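Local coordinates for protein DnaJ homolog subfamily C member 10 (Mus musculus, PDB 3APQ) that reduces disulfides in the endoplasmic reticulum for the folding of proteins and the degradation of misfolded ones, this piece being its J domain and first thioredoxin domain, at residues Y5-V10 and F45-R50; E53-K56 and L60-K63; A140-G145 and S192-A197; P170-F175 and V182-D187. One frame throughout, in Å; residues are numbered along the deposited sequence.

Contact 1. Residues Y5-V10 and F45-R50; sequences YSLLGV and FLKINR
Leu7 reaches from the short helix 4-8 to Lys47 and Ile48 on one turn of helix 41-55. With CG swung away from the backbone N (chi1 -167°), its two methyls fork over the partner helix: CD1 lies 3.5 Å from Lys47 NZ, and CD2 lies 3.5 Å from Lys47 O. The CD1 end of Ile48 lies against Leu7 too, but is modelled too close for its exact position to be relied on. The lysine crosses the leucine at about a right angle, its chain folded at chi3 and chi4, which turns the ammonium end back to the Leu7 methyl. Leu8 runs past Ile48 in the opposite direction, Leu8 CD2 lying 3.7 Å from Ile48 CG2. A smaller alanine in place of Leu7 would probably open a gap over Ile48 and take away the methyl that the end of Lys47 rests against. Right after Leu8 the helix ends in a Schellman motif, with Gly9 at positive phi and Val10 N bonded to Tyr5 O. In this all-helical J domain, Ile48 also packs on Phe23 of helix 16-30, while Leu7 and Leu8 extend along helix 41-55 to Ala51 and Leu55.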
# COMPACT_ATOMS: atom_id res chain seq x y z
N TYR A 5 -19.65 0.45 0.51
CA TYR A 5 -19.26 1.17 -0.70
C TYR A 5 -19.88 2.57 -0.75
O TYR A 5 -19.17 3.55 -0.91
CB TYR A 5 -19.71 0.33 -1.90
CG TYR A 5 -18.93 -0.96 -2.00
CD1 TYR A 5 -17.59 -0.92 -2.31
CD2 TYR A 5 -19.53 -2.18 -1.76
CE1 TYR A 5 -16.84 -2.11 -2.40
CE2 TYR A 5 -18.82 -3.38 -1.83
CZ TYR A 5 -17.48 -3.33 -2.16
OH TYR A 5 -16.76 -4.48 -2.24
N SER A 6 -21.20 2.64 -0.62
CA SER A 6 -21.86 3.94 -0.66
C SER A 6 -21.47 4.80 0.53
O SER A 6 -21.39 6.03 0.40
CB SER A 6 -23.37 3.77 -0.84
OG SER A 6 -23.95 3.11 0.27
N LEU A 7 -21.15 4.18 1.68
CA LEU A 7 -20.65 4.97 2.81
C LEU A 7 -19.36 5.70 2.44
O LEU A 7 -19.14 6.88 2.80
CB LEU A 7 -20.47 4.08 4.04
CG LEU A 7 -20.26 4.81 5.38
CD1 LEU A 7 -21.48 5.68 5.82
CD2 LEU A 7 -19.89 3.76 6.47
N LEU A 8 -18.48 5.00 1.73
CA LEU A 8 -17.23 5.65 1.29
C LEU A 8 -17.39 6.46 0.00
O LEU A 8 -16.46 7.18 -0.37
CB LEU A 8 -16.14 4.61 1.08
CG LEU A 8 -15.73 3.87 2.37
CD1 LEU A 8 -14.64 2.79 2.14
CD2 LEU A 8 -15.32 4.83 3.49
N GLY A 9 -18.53 6.30 -0.68
CA GLY A 9 -18.81 7.04 -1.94
C GLY A 9 -18.11 6.44 -3.14
O GLY A 9 -17.75 7.17 -4.09
N VAL A 10 -17.87 5.12 -3.12
CA VAL A 10 -17.14 4.46 -4.22
C VAL A 10 -18.00 3.35 -4.78
O VAL A 10 -19.00 2.93 -4.12
CB VAL A 10 -15.73 3.82 -3.80
CG1 VAL A 10 -14.72 4.88 -3.28
CG2 VAL A 10 -15.88 2.69 -2.75
N PHE A 45 -17.07 8.70 12.48
CA PHE A 45 -15.80 8.19 11.97
C PHE A 45 -15.59 6.69 12.22
O PHE A 45 -14.96 5.96 11.41
CB PHE A 45 -14.63 9.01 12.52
CG PHE A 45 -13.32 8.77 11.80
CD1 PHE A 45 -13.20 9.11 10.45
CD2 PHE A 45 -12.25 8.19 12.44
CE1 PHE A 45 -12.00 8.88 9.77
CE2 PHE A 45 -11.04 7.97 11.77
CZ PHE A 45 -10.92 8.32 10.45
N LEU A 46 -16.03 6.23 13.39
CA LEU A 46 -15.98 4.79 13.71
C LEU A 46 -16.65 3.97 12.57
O LEU A 46 -16.13 2.94 12.17
CB LEU A 46 -16.67 4.52 15.07
CG LEU A 46 -15.95 4.90 16.37
CD1 LEU A 46 -16.60 4.24 17.55
CD2 LEU A 46 -14.51 4.50 16.34
N LYS A 47 -17.81 4.44 12.08
CA LYS A 47 -18.54 3.73 11.03
C LYS A 47 -17.76 3.71 9.72
O LYS A 47 -17.75 2.70 9.05
CB LYS A 47 -19.89 4.37 10.74
CG LYS A 47 -20.92 4.32 11.89
CD LYS A 47 -22.14 5.29 11.73
CE LYS A 47 -22.90 5.17 10.37
NZ LYS A 47 -22.30 5.99 9.22
N ILE A 48 -17.16 4.84 9.37
CA ILE A 48 -16.36 4.93 8.13
C ILE A 48 -15.13 4.03 8.30
O ILE A 48 -14.74 3.31 7.39
CB ILE A 48 -15.90 6.41 7.82
CG1 ILE A 48 -17.03 7.35 7.44
CG2 ILE A 48 -14.83 6.47 6.74
CD1 ILE A 48 -18.33 6.67 7.08
N ASN A 49 -14.47 4.13 9.46
CA ASN A 49 -13.29 3.28 9.71
C ASN A 49 -13.60 1.78 9.63
O ASN A 49 -12.82 1.02 9.08
CB ASN A 49 -12.60 3.61 11.05
CG ASN A 49 -11.18 3.04 11.11
OD1 ASN A 49 -10.35 3.27 10.20
ND2 ASN A 49 -10.91 2.24 12.12
N ARG A 50 -14.75 1.36 10.18
CA ARG A 50 -15.16 -0.05 10.19
C ARG A 50 -15.36 -0.54 8.76
O ARG A 50 -14.89 -1.65 8.40
CB ARG A 50 -16.45 -0.19 11.03
CG ARG A 50 -17.10 -1.49 11.04
CD ARG A 50 -18.30 -1.36 12.06
NE ARG A 50 -19.05 -2.60 12.16
CZ ARG A 50 -20.02 -2.96 11.33
NH1 ARG A 50 -20.38 -2.16 10.35
NH2 ARG A 50 -20.64 -4.14 11.49

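Contact 2. Residues E53-K56 and L60-K63; sequences EVLK and LRKK
Leu55 O is tied to the Arg61 guanidinium through a single water, which donates to that carbonyl at 2.8 Å and accepts from Arg61 NH1 at 2.9 Å. The same oxygen lies alongside the arginine stem, 3.5 Å from Arg61 CD. With chi1 at -171° and the chain extended from CG to NE, the stem runs out past the carbonyl and delivers the guanidinium to the water. On its way it crosses the Leu55 side chain obliquely, Leu55 CD2 resting 3.9 Å from Arg61 CG. The guanidinium is held at several points, since NH2 bonds to Lys12 O and Ala14 O and NE to Tyr5 OH; these partners probably fix its rotation as well as its position.

Val54 and Leu60 make the apolar half of the contact, with Val54 CG1 4.1 Å from Leu60 CB. Each side chain also lies against the other's carbonyl: Leu60 CB sits 3.5 Å from Val54 O, and Val54 CG1 lies 3.7 Å from Leu60 O. Leu60 CD1 then reaches toward Glu53 O. Val54 O and Arg61 N are close, but the angle is too poor for a hydrogen bond, and the water remains the polar bridge between the segments.

The contact folds helix 58-67 back on the end of helix 41-55 in the J domain, with Val54 and Leu55 both touching Phe4 of helix 4-8 and Tyr64 of helix 58-67.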
# COMPACT_ATOMS: atom_id res chain seq x y z
N GLU A 53 -11.93 -0.83 7.12
CA GLU A 53 -11.16 -2.01 7.55
C GLU A 53 -11.66 -3.33 6.95
O GLU A 53 -10.92 -4.31 6.83
CB GLU A 53 -11.00 -2.08 9.07
CG GLU A 53 -10.30 -0.81 9.59
CD GLU A 53 -9.60 -0.97 10.91
OE1 GLU A 53 -10.14 -1.65 11.82
OE2 GLU A 53 -8.48 -0.40 11.02
N VAL A 54 -12.92 -3.36 6.57
CA VAL A 54 -13.42 -4.58 5.94
C VAL A 54 -13.02 -4.57 4.43
O VAL A 54 -12.45 -5.55 3.91
CB VAL A 54 -14.93 -4.77 6.15
CG1 VAL A 54 -15.49 -5.81 5.11
CG2 VAL A 54 -15.20 -5.19 7.62
N LEU A 55 -13.23 -3.45 3.78
CA LEU A 55 -13.03 -3.38 2.33
C LEU A 55 -11.54 -3.46 2.00
O LEU A 55 -11.19 -3.97 0.96
CB LEU A 55 -13.65 -2.11 1.76
CG LEU A 55 -15.16 -1.99 1.82
CD1 LEU A 55 -15.52 -0.66 1.12
CD2 LEU A 55 -15.83 -3.22 1.17
N LYS A 56 -10.68 -2.99 2.90
CA LYS A 56 -9.23 -3.04 2.65
C LYS A 56 -8.65 -4.43 2.59
O LYS A 56 -7.57 -4.60 2.07
CB LYS A 56 -8.42 -2.22 3.70
CG LYS A 56 -8.24 -2.91 5.05
CD LYS A 56 -7.34 -2.07 5.97
CE LYS A 56 -6.56 -2.88 6.99
NZ LYS A 56 -5.50 -3.83 6.49
N LEU A 60 -11.92 -10.34 3.68
CA LEU A 60 -13.06 -9.73 4.37
C LEU A 60 -13.99 -9.04 3.36
O LEU A 60 -15.24 -9.09 3.51
CB LEU A 60 -12.56 -8.72 5.41
CG LEU A 60 -11.58 -9.16 6.54
CD1 LEU A 60 -11.35 -8.04 7.57
CD2 LEU A 60 -12.03 -10.45 7.22
N ARG A 61 -13.40 -8.36 2.37
CA ARG A 61 -14.23 -7.76 1.30
C ARG A 61 -15.02 -8.85 0.53
O ARG A 61 -16.18 -8.65 0.17
CB ARG A 61 -13.34 -7.02 0.30
CG ARG A 61 -14.15 -6.19 -0.71
CD ARG A 61 -13.18 -5.32 -1.52
NE ARG A 61 -13.94 -4.62 -2.57
CZ ARG A 61 -13.37 -3.94 -3.56
NH1 ARG A 61 -12.03 -3.88 -3.68
NH2 ARG A 61 -14.13 -3.35 -4.46
N LYS A 62 -14.36 -9.96 0.21
CA LYS A 62 -15.03 -11.04 -0.54
C LYS A 62 -16.25 -11.56 0.22
O LYS A 62 -17.35 -11.78 -0.34
CB LYS A 62 -14.03 -12.15 -0.72
CG LYS A 62 -14.49 -13.34 -1.61
CD LYS A 62 -13.24 -14.16 -2.04
CE LYS A 62 -12.06 -13.23 -2.37
NZ LYS A 62 -10.71 -13.93 -2.38
N LYS A 63 -16.03 -11.77 1.51
CA LYS A 63 -17.07 -12.20 2.42
C LYS A 63 -18.21 -11.17 2.47
O LYS A 63 -19.36 -11.53 2.34
CB LYS A 63 -16.48 -12.41 3.81
CG LYS A 63 -17.29 -13.36 4.68
CD LYS A 63 -16.73 -13.47 6.12
CE LYS A 63 -17.74 -14.20 7.01
NZ LYS A 63 -17.30 -14.29 8.45
O HOH W 1 -10.01 -4.05 -1.62

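Contact 3. Residues A140-G145 and S192-A197; sequences AKEVDG and SLVAFA
The flat carboxylate of Glu142 presents one face to Val194, whose CG2 methyl stands above it, 3.9 Å from Glu142 CD. Glu142 OE2 and Glu142 CG lie about equally near that methyl, as expected for a group resting on the plane and not at its rim. The Glu142 and Val194 side chains cross at about a right angle. Glu142 leaves its backbone with CG anti to N (chi1 175°) and then bends at chi2, which lays the acid group across the methyl. Its OE1 has a long, weak ion pair with Lys190, so the glutamate joins an apolar contact to a loose polar one at the surface.

Val143 backs this contact from the buried side: its CG1 is 4.3 Å from CG2 of Val194, and that one methyl is therefore shared by two consecutive residues. The CA atoms of Val143 and Val194 lie 7.1 Å apart, a close approach between the residue that follows helix 127-142 and the body of helix 190-202. Val143 is the first residue to leave helical geometry, and a weak bond from Asp144 N to Lys141 O follows the turn.

This is packing at the far end of helix 127-142, the helix that begins at the redox-active Cys126-Cys129 pair. Val194 and Ala197 of helix 190-202 also cover Phe139 of that helix, and Val143 also touches Ile149 of strand 148-153 in the sheet of the thioredoxin fold.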
# COMPACT_ATOMS: atom_id res chain seq x y z
N ALA A 140 11.27 6.15 -9.76
CA ALA A 140 10.22 5.46 -10.53
C ALA A 140 9.86 6.23 -11.81
O ALA A 140 9.62 5.62 -12.86
CB ALA A 140 8.92 5.19 -9.65
N LYS A 141 9.90 7.55 -11.76
CA LYS A 141 9.69 8.32 -12.99
C LYS A 141 10.82 8.14 -13.97
O LYS A 141 10.59 8.07 -15.18
CB LYS A 141 9.60 9.80 -12.68
CG LYS A 141 8.39 10.11 -11.82
CD LYS A 141 8.71 11.36 -11.14
CE LYS A 141 7.79 12.41 -11.55
NZ LYS A 141 6.86 12.37 -10.42
N GLU A 142 12.03 8.09 -13.44
CA GLU A 142 13.20 8.04 -14.34
C GLU A 142 13.27 6.74 -15.13
O GLU A 142 13.57 6.75 -16.33
CB GLU A 142 14.49 8.27 -13.54
CG GLU A 142 15.71 8.11 -14.36
CD GLU A 142 16.84 9.04 -13.94
OE1 GLU A 142 16.64 9.90 -13.04
OE2 GLU A 142 17.94 8.87 -14.49
N VAL A 143 12.96 5.63 -14.47
CA VAL A 143 12.99 4.31 -15.09
C VAL A 143 11.62 3.82 -15.54
O VAL A 143 11.45 2.62 -15.83
CB VAL A 143 13.63 3.24 -14.13
CG1 VAL A 143 15.09 3.56 -13.82
CG2 VAL A 143 12.80 3.04 -12.86
N ASP A 144 10.64 4.71 -15.60
CA ASP A 144 9.29 4.30 -15.99
C ASP A 144 9.26 3.49 -17.29
O ASP A 144 9.71 3.96 -18.33
CB ASP A 144 8.40 5.57 -16.10
CG ASP A 144 6.93 5.25 -16.21
OD1 ASP A 144 6.49 4.16 -15.75
OD2 ASP A 144 6.19 6.12 -16.73
N GLY A 145 8.70 2.28 -17.23
CA GLY A 145 8.49 1.43 -18.39
C GLY A 145 9.69 0.52 -18.66
O GLY A 145 9.59 -0.39 -19.50
N SER A 192 22.05 5.91 -7.47
CA SER A 192 22.34 4.53 -7.02
C SER A 192 21.21 3.55 -7.35
O SER A 192 21.46 2.43 -7.77
CB SER A 192 22.62 4.49 -5.52
OG SER A 192 22.65 3.15 -5.01
N LEU A 193 19.96 3.97 -7.11
CA LEU A 193 18.78 3.13 -7.43
C LEU A 193 18.72 2.86 -8.92
O LEU A 193 18.56 1.71 -9.35
CB LEU A 193 17.50 3.81 -6.92
CG LEU A 193 17.40 3.85 -5.39
CD1 LEU A 193 16.27 4.84 -4.93
CD2 LEU A 193 17.05 2.46 -4.79
N VAL A 194 18.92 3.92 -9.71
CA VAL A 194 18.91 3.80 -11.19
C VAL A 194 19.99 2.84 -11.68
O VAL A 194 19.68 1.92 -12.43
CB VAL A 194 19.06 5.13 -11.88
CG1 VAL A 194 19.25 4.93 -13.39
CG2 VAL A 194 17.81 6.04 -11.61
N ALA A 195 21.23 3.00 -11.17
CA ALA A 195 22.38 2.15 -11.57
C ALA A 195 22.15 0.70 -11.17
O ALA A 195 22.50 -0.24 -11.89
CB ALA A 195 23.65 2.66 -10.95
N PHE A 196 21.52 0.51 -10.03
CA PHE A 196 21.20 -0.84 -9.60
C PHE A 196 20.10 -1.46 -10.47
O PHE A 196 20.23 -2.61 -10.88
CB PHE A 196 20.80 -0.86 -8.13
CG PHE A 196 20.31 -2.19 -7.63
CD1 PHE A 196 21.21 -3.16 -7.18
CD2 PHE A 196 18.96 -2.43 -7.51
CE1 PHE A 196 20.75 -4.39 -6.66
CE2 PHE A 196 18.47 -3.66 -6.98
CZ PHE A 196 19.35 -4.63 -6.55
N ALA A 197 19.00 -0.73 -10.67
CA ALA A 197 17.89 -1.24 -11.44
C ALA A 197 18.35 -1.55 -12.87
O ALA A 197 18.01 -2.60 -13.43
CB ALA A 197 16.75 -0.26 -11.47

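Contact 4. Residues P170-F175 and V182-D187; sequences PSLFIF and VKYNGD
Phe173 and Lys183 face each other across an antiparallel hairpin as a non-hydrogen-bonded pair, crossing obliquely. The lysine stem passes over one face of the phenyl ring, with Lys183 CG 4.0 Å above the plane and offset toward the rim, and Lys183 CB comes within 3.5 Å of Phe173 CE1. Lys183 CG is anti to the backbone N (chi1 -176°) and the chain beyond is extended, which carries NZ away past the ring. An alanine in place of Phe173 would probably strip the aliphatic stem of Lys183 of this flat support and leave it freer to move.

On the other face of the sheet Ile174 and Val182 lie side by side, pointing the same way, Ile174 CG2 3.8 Å from Val182 CB. Leu172 and Tyr184 are likewise aligned, with Leu172 CD1 meeting Tyr184 CD2 at 3.9 Å. Straight backbone bonds fix the register: Ile174 N to Val182 O (2.8 Å) is returned by Val182 N to Ile174 O, whereas Tyr184 N to Leu172 O has a water in place of the return bond, linking Leu172 N to Tyr184 O.

Pro170, the cis-proline characteristic of thioredoxin-family proteins, touches His128 at the start of helix 127-142. Strand 171-175 pairs on its other edge with strand 117-122, while helix 190-202 covers Leu172, Ile174 and Tyr184, whose hydroxyl bonds Arg188 N and probably Ser192 OG, modelled rather close.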
# COMPACT_ATOMS: atom_id res chain seq x y z
N PRO A 170 13.14 0.68 5.40
CA PRO A 170 12.63 0.05 4.18
C PRO A 170 13.52 -1.11 3.76
O PRO A 170 14.71 -1.13 4.11
CB PRO A 170 12.73 1.18 3.12
CG PRO A 170 13.88 2.04 3.64
CD PRO A 170 13.82 1.97 5.16
N SER A 171 12.94 -2.08 3.06
CA SER A 171 13.74 -3.16 2.46
C SER A 171 13.43 -3.20 0.98
O SER A 171 12.27 -3.24 0.58
CB SER A 171 13.45 -4.51 3.14
OG SER A 171 14.21 -4.56 4.32
N LEU A 172 14.46 -3.08 0.16
CA LEU A 172 14.24 -2.98 -1.28
C LEU A 172 14.81 -4.23 -1.95
O LEU A 172 15.99 -4.56 -1.77
CB LEU A 172 14.89 -1.73 -1.89
CG LEU A 172 14.79 -0.32 -1.24
CD1 LEU A 172 15.24 0.85 -2.11
CD2 LEU A 172 13.52 0.04 -0.57
N PHE A 173 13.96 -4.93 -2.70
CA PHE A 173 14.37 -6.21 -3.31
C PHE A 173 13.97 -6.20 -4.75
O PHE A 173 12.87 -5.73 -5.11
CB PHE A 173 13.63 -7.36 -2.66
CG PHE A 173 14.18 -7.80 -1.33
CD1 PHE A 173 15.24 -8.74 -1.28
CD2 PHE A 173 13.64 -7.33 -0.13
CE1 PHE A 173 15.76 -9.20 -0.03
CE2 PHE A 173 14.14 -7.79 1.12
CZ PHE A 173 15.21 -8.71 1.16
N ILE A 174 14.83 -6.77 -5.59
CA ILE A 174 14.46 -6.93 -6.98
C ILE A 174 14.13 -8.41 -7.26
O ILE A 174 14.79 -9.33 -6.73
CB ILE A 174 15.50 -6.25 -7.87
CG1 ILE A 174 14.98 -6.04 -9.27
CG2 ILE A 174 16.80 -7.01 -7.86
CD1 ILE A 174 15.68 -4.87 -10.02
N PHE A 175 13.06 -8.64 -8.03
CA PHE A 175 12.52 -10.01 -8.22
C PHE A 175 12.33 -10.27 -9.72
O PHE A 175 11.92 -9.39 -10.49
CB PHE A 175 11.10 -10.15 -7.60
CG PHE A 175 11.03 -9.96 -6.12
CD1 PHE A 175 11.16 -11.06 -5.26
CD2 PHE A 175 10.79 -8.69 -5.57
CE1 PHE A 175 11.07 -10.93 -3.84
CE2 PHE A 175 10.71 -8.52 -4.17
CZ PHE A 175 10.88 -9.66 -3.30
N VAL A 182 17.11 -10.38 -5.14
CA VAL A 182 18.33 -9.69 -4.75
C VAL A 182 17.98 -8.41 -3.95
O VAL A 182 17.24 -7.53 -4.42
CB VAL A 182 19.16 -9.34 -6.00
CG1 VAL A 182 20.33 -8.40 -5.65
CG2 VAL A 182 19.62 -10.63 -6.75
N LYS A 183 18.55 -8.30 -2.76
CA LYS A 183 18.38 -7.12 -1.93
C LYS A 183 19.29 -5.98 -2.42
O LYS A 183 20.47 -6.20 -2.69
CB LYS A 183 18.75 -7.46 -0.49
CG LYS A 183 18.53 -6.34 0.47
CD LYS A 183 18.86 -6.76 1.88
CE LYS A 183 18.50 -5.62 2.84
NZ LYS A 183 18.55 -6.14 4.26
N TYR A 184 18.73 -4.77 -2.46
CA TYR A 184 19.50 -3.57 -2.74
C TYR A 184 20.17 -3.14 -1.45
O TYR A 184 19.50 -3.05 -0.39
CB TYR A 184 18.57 -2.44 -3.23
CG TYR A 184 19.22 -1.05 -3.28
CD1 TYR A 184 19.98 -0.65 -4.38
CD2 TYR A 184 19.02 -0.12 -2.24
CE1 TYR A 184 20.57 0.62 -4.43
CE2 TYR A 184 19.60 1.14 -2.28
CZ TYR A 184 20.37 1.49 -3.37
OH TYR A 184 20.90 2.74 -3.43
N ASN A 185 21.48 -2.87 -1.53
CA ASN A 185 22.25 -2.40 -0.39
C ASN A 185 23.01 -1.08 -0.56
O ASN A 185 23.95 -0.81 0.20
CB ASN A 185 23.21 -3.49 0.12
CG ASN A 185 22.50 -4.56 0.92
OD1 ASN A 185 21.86 -4.30 1.96
ND2 ASN A 185 22.61 -5.80 0.45
N GLY A 186 22.56 -0.24 -1.47
CA GLY A 186 23.27 1.01 -1.77
C GLY A 186 22.88 2.18 -0.88
O GLY A 186 22.20 1.99 0.13
N ASP A 187 23.26 3.39 -1.29
CA ASP A 187 23.16 4.57 -0.44
C ASP A 187 21.77 5.24 -0.54
O ASP A 187 21.52 6.29 0.07
CB ASP A 187 24.29 5.57 -0.74
CG ASP A 187 24.24 6.13 -2.14
OD1 ASP A 187 23.20 6.00 -2.82
OD2 ASP A 187 25.29 6.70 -2.57
O HOH W 2 17.16 -2.59 1.04

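How the contacts relate
From the N terminus, contact 1 closes the first loop, bringing helix 4-8 onto helix 41-55 with helix 16-30 in the loop between them. Contact 2 follows in series and closes a very short turn, folding helix 58-67 onto the end of that same helix; the two touch where Leu8 CD1 packs 3.7 Å from Leu55 CD1, and together they tie up the J domain. Farther along, contact 3 closes a long loop in the thioredoxin domain, and contact 4 is nested inside it, a hairpin whose second strand leads into helix 190-202. Leu193 on Leu172 joins this second pair. No contacts cross, and the pairs stay separate, contacts 2 and 4 being about 19 Å apart at their nearest atoms.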